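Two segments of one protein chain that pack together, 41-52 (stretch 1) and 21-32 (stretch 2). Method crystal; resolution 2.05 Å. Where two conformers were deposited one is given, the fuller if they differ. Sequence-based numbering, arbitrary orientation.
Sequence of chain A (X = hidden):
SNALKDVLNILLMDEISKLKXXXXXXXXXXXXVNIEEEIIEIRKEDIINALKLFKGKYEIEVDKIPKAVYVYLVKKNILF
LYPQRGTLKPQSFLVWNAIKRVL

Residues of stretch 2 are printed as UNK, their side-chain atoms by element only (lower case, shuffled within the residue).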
ATOM      1  N   GLU A  41      -4.379 -16.995   2.348  1.00 44.30           N
ATOM      2  CA  GLU A  41      -5.345 -16.243   1.589  1.00 45.38           C
ATOM      3  C   GLU A  41      -5.738 -15.032   2.388  1.00 45.76           C
ATOM      4  O   GLU A  41      -6.021 -15.132   3.599  1.00 45.45           O
ATOM      5  CB  GLU A  41      -6.584 -17.109   1.344  1.00 46.14           C
ATOM      6  CG  GLU A  41      -7.591 -16.518   0.386  1.00 48.34           C
ATOM      7  CD  GLU A  41      -8.741 -17.472   0.154  1.00 51.74           C
ATOM      8  OE1 GLU A  41      -8.773 -18.113  -0.926  1.00 53.74           O
ATOM      9  OE2 GLU A  41      -9.578 -17.601   1.076  1.00 51.90           O
ATOM     10  N   ILE A  42      -5.745 -13.886   1.713  1.00 45.26           N
ATOM     11  CA  ILE A  42      -6.233 -12.651   2.306  1.00 45.41           C
ATOM     12  C   ILE A  42      -7.285 -12.046   1.398  1.00 45.86           C
ATOM     13  O   ILE A  42      -7.429 -12.464   0.248  1.00 43.49           O
ATOM     14  CB  ILE A  42      -5.073 -11.593   2.529  1.00 45.86           C
ATOM     15  CG1 ILE A  42      -4.381 -11.238   1.210  1.00 45.41           C
ATOM     16  CG2 ILE A  42      -4.045 -12.118   3.562  1.00 45.96           C
ATOM     17  CD1 ILE A  42      -3.278 -10.244   1.346  1.00 43.11           C
ATOM     18  N   ARG A  43      -7.953 -11.020   1.931  1.00 46.50           N
ATOM     19  CA  ARG A  43      -9.156 -10.413   1.368  1.00 48.47           C
ATOM     20  C   ARG A  43      -8.943  -8.931   1.176  1.00 45.51           C
ATOM     21  O   ARG A  43      -8.224  -8.290   1.948  1.00 45.31           O
ATOM     22  CB  ARG A  43     -10.329 -10.548   2.368  1.00 47.53           C
ATOM     23  CG  ARG A  43     -10.713 -11.922   2.754  1.00 52.89           C
ATOM     24  CD  ARG A  43     -12.051 -11.867   3.570  1.00 54.45           C
ATOM     25  NE  ARG A  43     -11.784 -11.298   4.909  1.00 67.30           N
ATOM     26  CZ  ARG A  43     -12.555 -10.416   5.562  1.00 70.77           C
ATOM     27  NH1 ARG A  43     -13.678  -9.924   5.029  1.00 71.04           N
ATOM     28  NH2 ARG A  43     -12.180 -10.001   6.762  1.00 72.20           N
ATOM     29  N   LYS A  44      -9.613  -8.383   0.167  1.00 45.27           N
ATOM     30  CA  LYS A  44      -9.642  -6.934  -0.081  1.00 44.64           C
ATOM     31  C   LYS A  44      -9.864  -6.160   1.204  1.00 45.32           C
ATOM     32  O   LYS A  44      -9.167  -5.176   1.466  1.00 44.04           O
ATOM     33  CB  LYS A  44     -10.759  -6.558  -1.032  1.00 44.16           C
ATOM     34  CG  LYS A  44     -10.553  -5.124  -1.581  1.00 42.25           C
ATOM     35  CD  LYS A  44     -11.634  -4.711  -2.546  1.00 41.85           C
ATOM     36  CE  LYS A  44     -11.369  -3.290  -3.063  1.00 42.66           C
ATOM     37  NZ  LYS A  44     -12.434  -2.842  -4.031  1.00 37.93           N
ATOM     38  N   GLU A  45     -10.832  -6.600   2.003  1.00 46.20           N
ATOM     39  CA  GLU A  45     -11.188  -5.881   3.225  0.50 47.00           C
ATOM     40  C   GLU A  45      -9.969  -5.716   4.127  1.00 47.41           C
ATOM     41  O   GLU A  45      -9.790  -4.692   4.701  1.00 48.48           O
ATOM     42  CB  GLU A  45     -12.334  -6.582   3.992  0.50 46.79           C
ATOM     43  CG  GLU A  45     -13.553  -6.934   3.147  0.50 47.22           C
ATOM     44  CD  GLU A  45     -13.309  -8.139   2.226  0.50 46.05           C
ATOM     45  OE1 GLU A  45     -13.368  -9.282   2.691  0.50 49.29           O
ATOM     46  OE2 GLU A  45     -13.071  -7.946   1.035  0.50 42.31           O
ATOM     47  N   ASP A  46      -9.150  -6.759   4.250  1.00 47.51           N
ATOM     48  CA  ASP A  46      -7.991  -6.752   5.152  1.00 48.19           C
ATOM     49  C   ASP A  46      -6.936  -5.752   4.636  1.00 47.51           C
ATOM     50  O   ASP A  46      -6.242  -5.040   5.407  1.00 45.93           O
ATOM     51  CB  ASP A  46      -7.322  -8.160   5.207  1.00 48.89           C
ATOM     52  CG  ASP A  46      -8.297  -9.308   5.608  1.00 54.24           C
ATOM     53  OD1 ASP A  46      -9.279  -9.018   6.358  1.00 54.43           O
ATOM     54  OD2 ASP A  46      -8.074 -10.488   5.130  1.00 55.58           O
ATOM     55  N   ILE A  47      -6.798  -5.744   3.318  1.00 46.40           N
ATOM     56  CA  ILE A  47      -5.842  -4.886   2.652  1.00 46.44           C
ATOM     57  C   ILE A  47      -6.216  -3.387   2.848  1.00 47.39           C
ATOM     58  O   ILE A  47      -5.352  -2.557   3.177  1.00 46.99           O
ATOM     59  CB  ILE A  47      -5.766  -5.293   1.149  1.00 46.72           C
ATOM     60  CG1 ILE A  47      -4.979  -6.611   1.028  1.00 47.29           C
ATOM     61  CG2 ILE A  47      -5.061  -4.173   0.312  1.00 45.71           C
ATOM     62  CD1 ILE A  47      -5.287  -7.489  -0.206  1.00 46.45           C
ATOM     63  N   ILE A  48      -7.494  -3.068   2.623  1.00 47.91           N
ATOM     64  CA  ILE A  48      -8.066  -1.719   2.824  1.00 48.50           C
ATOM     65  C   ILE A  48      -7.876  -1.295   4.262  1.00 47.68           C
ATOM     66  O   ILE A  48      -7.417  -0.203   4.541  1.00 47.35           O
ATOM     67  CB  ILE A  48      -9.564  -1.707   2.455  1.00 49.24           C
ATOM     68  CG1 ILE A  48      -9.795  -2.092   0.966  1.00 51.33           C
ATOM     69  CG2 ILE A  48     -10.284  -0.408   2.918  1.00 50.68           C
ATOM     70  CD1 ILE A  48      -9.817  -0.946  -0.045  1.00 49.52           C
ATOM     71  N   ASN A  49      -8.228  -2.159   5.193  1.00 47.72           N
ATOM     72  CA  ASN A  49      -8.001  -1.844   6.607  1.00 48.31           C
ATOM     73  C   ASN A  49      -6.553  -1.472   6.953  1.00 47.20           C
ATOM     74  O   ASN A  49      -6.344  -0.510   7.663  1.00 45.28           O
ATOM     75  CB  ASN A  49      -8.576  -2.954   7.523  1.00 49.34           C
ATOM     76  CG  ASN A  49     -10.108  -2.930   7.536  1.00 52.55           C
ATOM     77  OD1 ASN A  49     -10.720  -2.009   6.989  1.00 57.81           O
ATOM     78  ND2 ASN A  49     -10.722  -3.923   8.150  1.00 53.25           N
ATOM     79  N   ALA A  50      -5.563  -2.196   6.405  1.00 45.25           N
ATOM     80  CA  ALA A  50      -4.183  -1.915   6.722  1.00 44.53           C
ATOM     81  C   ALA A  50      -3.785  -0.568   6.113  1.00 44.81           C
ATOM     82  O   ALA A  50      -3.097   0.256   6.740  1.00 45.53           O
ATOM     83  CB  ALA A  50      -3.274  -3.029   6.133  1.00 45.45           C
ATOM     84  N   LEU A  51      -4.173  -0.363   4.865  1.00 42.03           N
ATOM     85  CA  LEU A  51      -3.769   0.868   4.154  1.00 43.97           C
ATOM     86  C   LEU A  51      -4.420   2.105   4.772  1.00 44.14           C
ATOM     87  O   LEU A  51      -3.852   3.195   4.770  1.00 44.23           O
ATOM     88  CB  LEU A  51      -4.149   0.746   2.687  1.00 41.69           C
ATOM     89  CG  LEU A  51      -3.220  -0.163   1.876  1.00 43.14           C
ATOM     90  CD1 LEU A  51      -3.731  -0.298   0.393  1.00 44.61           C
ATOM     91  CD2 LEU A  51      -1.784   0.338   1.861  1.00 43.27           C
ATOM     92  N   LYS A  52      -5.630   1.934   5.300  1.00 44.06           N
ATOM     93  CA  LYS A  52      -6.331   3.066   5.863  1.00 45.47           C
ATOM     94  C   LYS A  52      -5.542   3.614   7.047  1.00 44.58           C
ATOM     95  O   LYS A  52      -5.650   4.801   7.397  1.00 44.01           O
ATOM     96  CB  LYS A  52      -7.766   2.693   6.258  1.00 44.86           C
ATOM     97  CG  LYS A  52      -8.764   2.990   5.127  1.00 45.50           C
ATOM     98  CD  LYS A  52     -10.099   2.230   5.202  1.00 48.16           C
ATOM     99  CE  LYS A  52     -10.896   2.478   6.419  1.00 56.74           C
ATOM    100  NZ  LYS A  52     -12.384   2.198   6.210  1.00 62.92           N
ATOM    101  N   UNK A  21      -6.333   0.910  -9.595  1.00 45.34           N
ATOM    102  CA  UNK A  21      -6.244  -0.323 -10.350  1.00 47.54           C
ATOM    103  C   UNK A  21      -5.843  -1.494  -9.433  1.00 46.70           C
ATOM    104  O   UNK A  21      -6.443  -2.559  -9.501  1.00 45.55           O
ATOM    105  o   UNK A  21      -6.864   1.170 -12.678  1.00 59.24           O
ATOM    106  c   UNK A  21      -5.213  -0.197 -11.478  1.00 48.12           C
ATOM    107  o   UNK A  21      -5.043   0.580 -13.753  1.00 60.78           O
ATOM    108  c   UNK A  21      -5.753   0.572 -12.713  1.00 54.57           C
ATOM    109  N   UNK A  22      -4.810  -1.294  -8.612  1.00 45.59           N
ATOM    110  CA  UNK A  22      -4.385  -2.299  -7.623  1.00 45.47           C
ATOM    111  C   UNK A  22      -5.579  -2.771  -6.795  1.00 45.57           C
ATOM    112  O   UNK A  22      -5.779  -3.982  -6.564  1.00 45.25           O
ATOM    113  c   UNK A  22      -2.043  -4.505  -4.404  1.00 47.13           C
ATOM    114  c   UNK A  22      -3.030  -2.563  -5.431  1.00 45.85           C
ATOM    115  c   UNK A  22      -3.540  -2.195  -4.213  1.00 46.73           C
ATOM    116  c   UNK A  22      -2.556  -4.126  -3.164  1.00 49.07           C
ATOM    117  c   UNK A  22      -3.330  -2.978  -3.059  1.00 48.90           C
ATOM    118  c   UNK A  22      -3.297  -1.712  -6.673  1.00 45.57           C
ATOM    119  c   UNK A  22      -2.291  -3.748  -5.515  1.00 46.31           C
ATOM    120  N   UNK A  23      -6.342  -1.802  -6.299  1.00 44.40           N
ATOM    121  CA  UNK A  23      -7.387  -2.099  -5.329  1.00 43.37           C
ATOM    122  C   UNK A  23      -8.586  -2.729  -6.060  1.00 43.30           C
ATOM    123  O   UNK A  23      -9.188  -3.670  -5.560  1.00 42.50           O
ATOM    124  c   UNK A  23      -7.816  -0.805  -4.635  1.00 43.27           C
ATOM    125  c   UNK A  23      -6.839  -0.186  -3.636  1.00 44.42           C
ATOM    126  c   UNK A  23      -6.592  -1.212  -2.530  1.00 44.88           C
ATOM    127  c   UNK A  23      -7.453   1.093  -3.078  1.00 41.92           C
ATOM    128  N   UNK A  24      -8.892  -2.239  -7.261  1.00 41.29           N
ATOM    129  CA  UNK A  24     -10.011  -2.806  -8.039  1.00 42.23           C
ATOM    130  C   UNK A  24      -9.755  -4.259  -8.438  1.00 42.04           C
ATOM    131  O   UNK A  24     -10.681  -5.057  -8.542  1.00 41.09           O
ATOM    132  c   UNK A  24     -10.294  -1.980  -9.281  1.00 41.74           C
ATOM    133  o   UNK A  24     -10.793  -0.716  -8.901  1.00 44.73           O
ATOM    134  N   UNK A  25      -8.497  -4.608  -8.623  1.00 41.80           N
ATOM    135  CA  UNK A  25      -8.110  -5.981  -9.011  1.00 42.56           C
ATOM    136  C   UNK A  25      -8.459  -6.939  -7.890  1.00 41.80           C
ATOM    137  O   UNK A  25      -8.504  -8.144  -8.082  1.00 40.28           O
ATOM    138  o   UNK A  25      -6.487  -7.918 -10.718  1.00 50.19           O
ATOM    139  c   UNK A  25      -6.592  -6.030  -9.196  1.00 43.17           C
ATOM    140  c   UNK A  25      -6.092  -7.400  -9.647  1.00 47.67           C
ATOM    141  n   UNK A  25      -5.212  -7.996  -8.839  1.00 49.21           N
ATOM    142  N   UNK A  26      -8.645  -6.397  -6.692  1.00 41.10           N
ATOM    143  CA  UNK A  26      -8.990  -7.265  -5.524  1.00 41.49           C
ATOM    144  C   UNK A  26     -10.463  -7.572  -5.414  1.00 41.68           C
ATOM    145  O   UNK A  26     -10.864  -8.350  -4.524  1.00 42.59           O
ATOM    146  c   UNK A  26      -8.503  -6.654  -4.216  1.00 40.56           C
ATOM    147  c   UNK A  26      -6.179  -7.565  -4.255  1.00 42.51           C
ATOM    148  c   UNK A  26      -7.022  -6.284  -4.171  1.00 42.93           C
ATOM    149  c   UNK A  26      -6.809  -5.507  -2.816  1.00 44.80           C
ATOM    150  N   UNK A  27     -11.293  -6.979  -6.267  1.00 40.85           N
ATOM    151  CA  UNK A  27     -12.745  -7.203  -6.154  1.00 41.41           C
ATOM    152  C   UNK A  27     -13.151  -8.648  -6.274  1.00 41.28           C
ATOM    153  O   UNK A  27     -14.053  -9.078  -5.582  1.00 42.05           O
ATOM    154  o   UNK A  27     -13.780  -4.139  -7.931  1.00 39.74           O
ATOM    155  c   UNK A  27     -13.540  -6.392  -7.201  1.00 41.15           C
ATOM    156  c   UNK A  27     -13.436  -4.874  -6.994  1.00 42.27           C
ATOM    157  o   UNK A  27     -12.976  -4.415  -5.922  1.00 44.42           O
ATOM    158  N   UNK A  28     -12.551  -9.387  -7.212  1.00 42.48           N
ATOM    159  CA  UNK A  28     -12.946 -10.784  -7.480  1.00 42.78           C
ATOM    160  C   UNK A  28     -11.798 -11.759  -7.229  1.00 45.24           C
ATOM    161  O   UNK A  28     -11.821 -12.863  -7.713  1.00 44.79           O
ATOM    162  c   UNK A  28     -16.702  -8.830  -8.548  1.00 34.57           C
ATOM    163  c   UNK A  28     -16.416  -7.773  -9.422  1.00 36.03           C
ATOM    164  o   UNK A  28     -17.294  -6.708  -9.593  1.00 36.64           O
ATOM    165  c   UNK A  28     -15.752  -9.874  -8.393  1.00 35.91           C
ATOM    166  c   UNK A  28     -14.327  -8.815  -9.986  1.00 35.45           C
ATOM    167  c   UNK A  28     -13.526 -10.929  -8.915  1.00 41.48           C
ATOM    168  c   UNK A  28     -14.568  -9.872  -9.131  1.00 37.97           C
ATOM    169  c   UNK A  28     -15.262  -7.792 -10.163  1.00 34.28           C
ATOM    170  N   UNK A  29     -10.798 -11.319  -6.478  1.00 46.80           N
ATOM    171  CA  UNK A  29      -9.586 -12.104  -6.219  1.00 49.12           C
ATOM    172  C   UNK A  29      -9.255 -12.032  -4.729  1.00 50.11           C
ATOM    173  O   UNK A  29      -9.261 -10.921  -4.128  1.00 51.15           O
ATOM    174  c   UNK A  29      -8.379 -11.598  -7.134  1.00 49.80           C
ATOM    175  c   UNK A  29      -7.733 -11.317  -9.675  1.00 49.82           C
ATOM    176  c   UNK A  29      -8.612 -12.040  -8.593  1.00 49.03           C
ATOM    177  c   UNK A  29      -6.987 -12.040  -6.583  1.00 51.81           C
ATOM    178  N   UNK A  30      -9.007 -13.197  -4.112  1.00 49.61           N
ATOM    179  CA  UNK A  30      -8.416 -13.234  -2.772  1.00 49.55           C
ATOM    180  C   UNK A  30      -6.964 -13.677  -2.916  1.00 49.79           C
ATOM    181  O   UNK A  30      -6.701 -14.881  -3.107  1.00 49.10           O
ATOM    182  c   UNK A  30     -12.597 -14.791  -0.271  1.00 63.62           C
ATOM    183  c   UNK A  30      -9.152 -14.216  -1.877  1.00 49.96           C
ATOM    184  c   UNK A  30     -11.207 -15.101  -0.849  1.00 58.17           C
ATOM    185  c   UNK A  30     -10.597 -13.910  -1.616  1.00 52.69           C
ATOM    186  n   UNK A  30     -13.594 -14.279  -1.282  1.00 64.68           N
ATOM    187  N   UNK A  31      -6.001 -12.717  -2.834  1.00 49.37           N
ATOM    188  CA  UNK A  31      -4.612 -13.121  -3.095  1.00 49.16           C
ATOM    189  C   UNK A  31      -4.183 -14.259  -2.184  1.00 49.14           C
ATOM    190  O   UNK A  31      -4.576 -14.319  -1.004  1.00 47.88           O
ATOM    191  c   UNK A  31      -6.122 -11.269  -2.538  1.00 49.05           C
ATOM    192  c   UNK A  31      -4.806 -10.697  -2.987  1.00 48.18           C
ATOM    193  c   UNK A  31      -3.798 -11.860  -2.765  1.00 48.96           C
ATOM    194  N   UNK A  32      -3.377 -15.145  -2.745  1.00 49.13           N
ATOM    195  CA  UNK A  32      -2.702 -16.183  -1.968  1.00 50.03           C
ATOM    196  C   UNK A  32      -1.252 -15.747  -1.815  1.00 49.38           C
ATOM    197  O   UNK A  32      -0.531 -15.561  -2.791  1.00 50.23           O
ATOM    198  c   UNK A  32      -4.243 -18.222  -2.353  1.00 50.95           C
ATOM    199  c   UNK A  32      -2.860 -17.544  -2.655  1.00 50.92           C
ATOM    200  n   UNK A  32      -7.082 -18.054  -3.429  1.00 60.78           N
ATOM    201  c   UNK A  32      -6.244 -19.376  -3.510  1.00 57.92           C
ATOM    202  c   UNK A  32      -4.674 -19.193  -3.480  1.00 53.58           C
TER
HETATM  203  O   HOH W   1     -10.893 -10.132  -1.881  1.00 45.60           O

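Position 21 has four side-chain atoms, two carbons with two oxygens on the second. The carboxylate lies out of reach of stretch 1, and the short acid is Asp 21. Position 22 carries one carbon and then a six-carbon ring without a heteroatom, which makes it Phe 22; its CE2 lies 4.0 Å from Ile 47 CG2 and 4.4 Å from Leu 51 CD1.

Position 23 has four carbons, forked at the second: Leu 23. Its CD2 is 4.1 Å from Ile 48 CD1 and 4.2 Å from Leu 51 CD1, so one methyl meets two residues a helical turn apart. Position 24, one carbon and one oxygen, is Ser 24, with CA-to-CB pointing away. Position 25 ends in a carbon bearing one oxygen and one nitrogen, an amide on a two-carbon chain: Asn 25, without contact here.

At position 26 four carbons again fork at the second, giving Leu 26. CA-to-CB points toward stretch 1, CD1 reaches Ile 47 CD1 at 3.6 Å, and CB lies 3.7 Å from Lys 44 CG. Position 27 repeats the two-carbon, two-oxygen pattern and is Asp 27. Although its CA-to-CB bond points away, OD1 accepts a hydrogen bond from Lys 44 NZ at 2.5 Å, a short salt bridge; all four chi angles of Lys 44 are t, so the amine is fully extended.

Position 28 has a six-carbon ring bearing an oxygen, hence Tyr 28, out of reach. Position 29 forks at its first carbon, with one arm two carbons long: Ile 29, pointing away. Position 30 is four carbons in a row ending in nitrogen, Lys 30; its CB lies 3.2 Å from Ile 42 O.

Position 31 has three carbons closing a ring onto the backbone N, which defines Pro 31. Its CG is 4.3 Å from Ile 47 CD1. Position 32 is another four-carbon chain ending in nitrogen, Lys 32, whose NZ forms a salt bridge to Glu 41 OE1 at 3.0 Å.

The contact buries 674 Å² and combines two modes. Glu 41 and Lys 32 form an antiparallel bridge with CA atoms 4.4 Å apart, and beside it Ile 42 N donates to Pro 31 O at 3.0 Å and 165°. Pro 31 N, 3.4 Å from Ile 42 O, has no hydrogen to return. Farther along, the helix that begins at Lys 44 packs Ile 47, Ile 48 and Leu 51 against apolar side chains. Water 1 links the segments, accepting from Lys 44 N at 3.0 Å and donating to Ile 29 O at 2.9 Å.

Stretch 2 21-32: DFLSNLDYIKPK
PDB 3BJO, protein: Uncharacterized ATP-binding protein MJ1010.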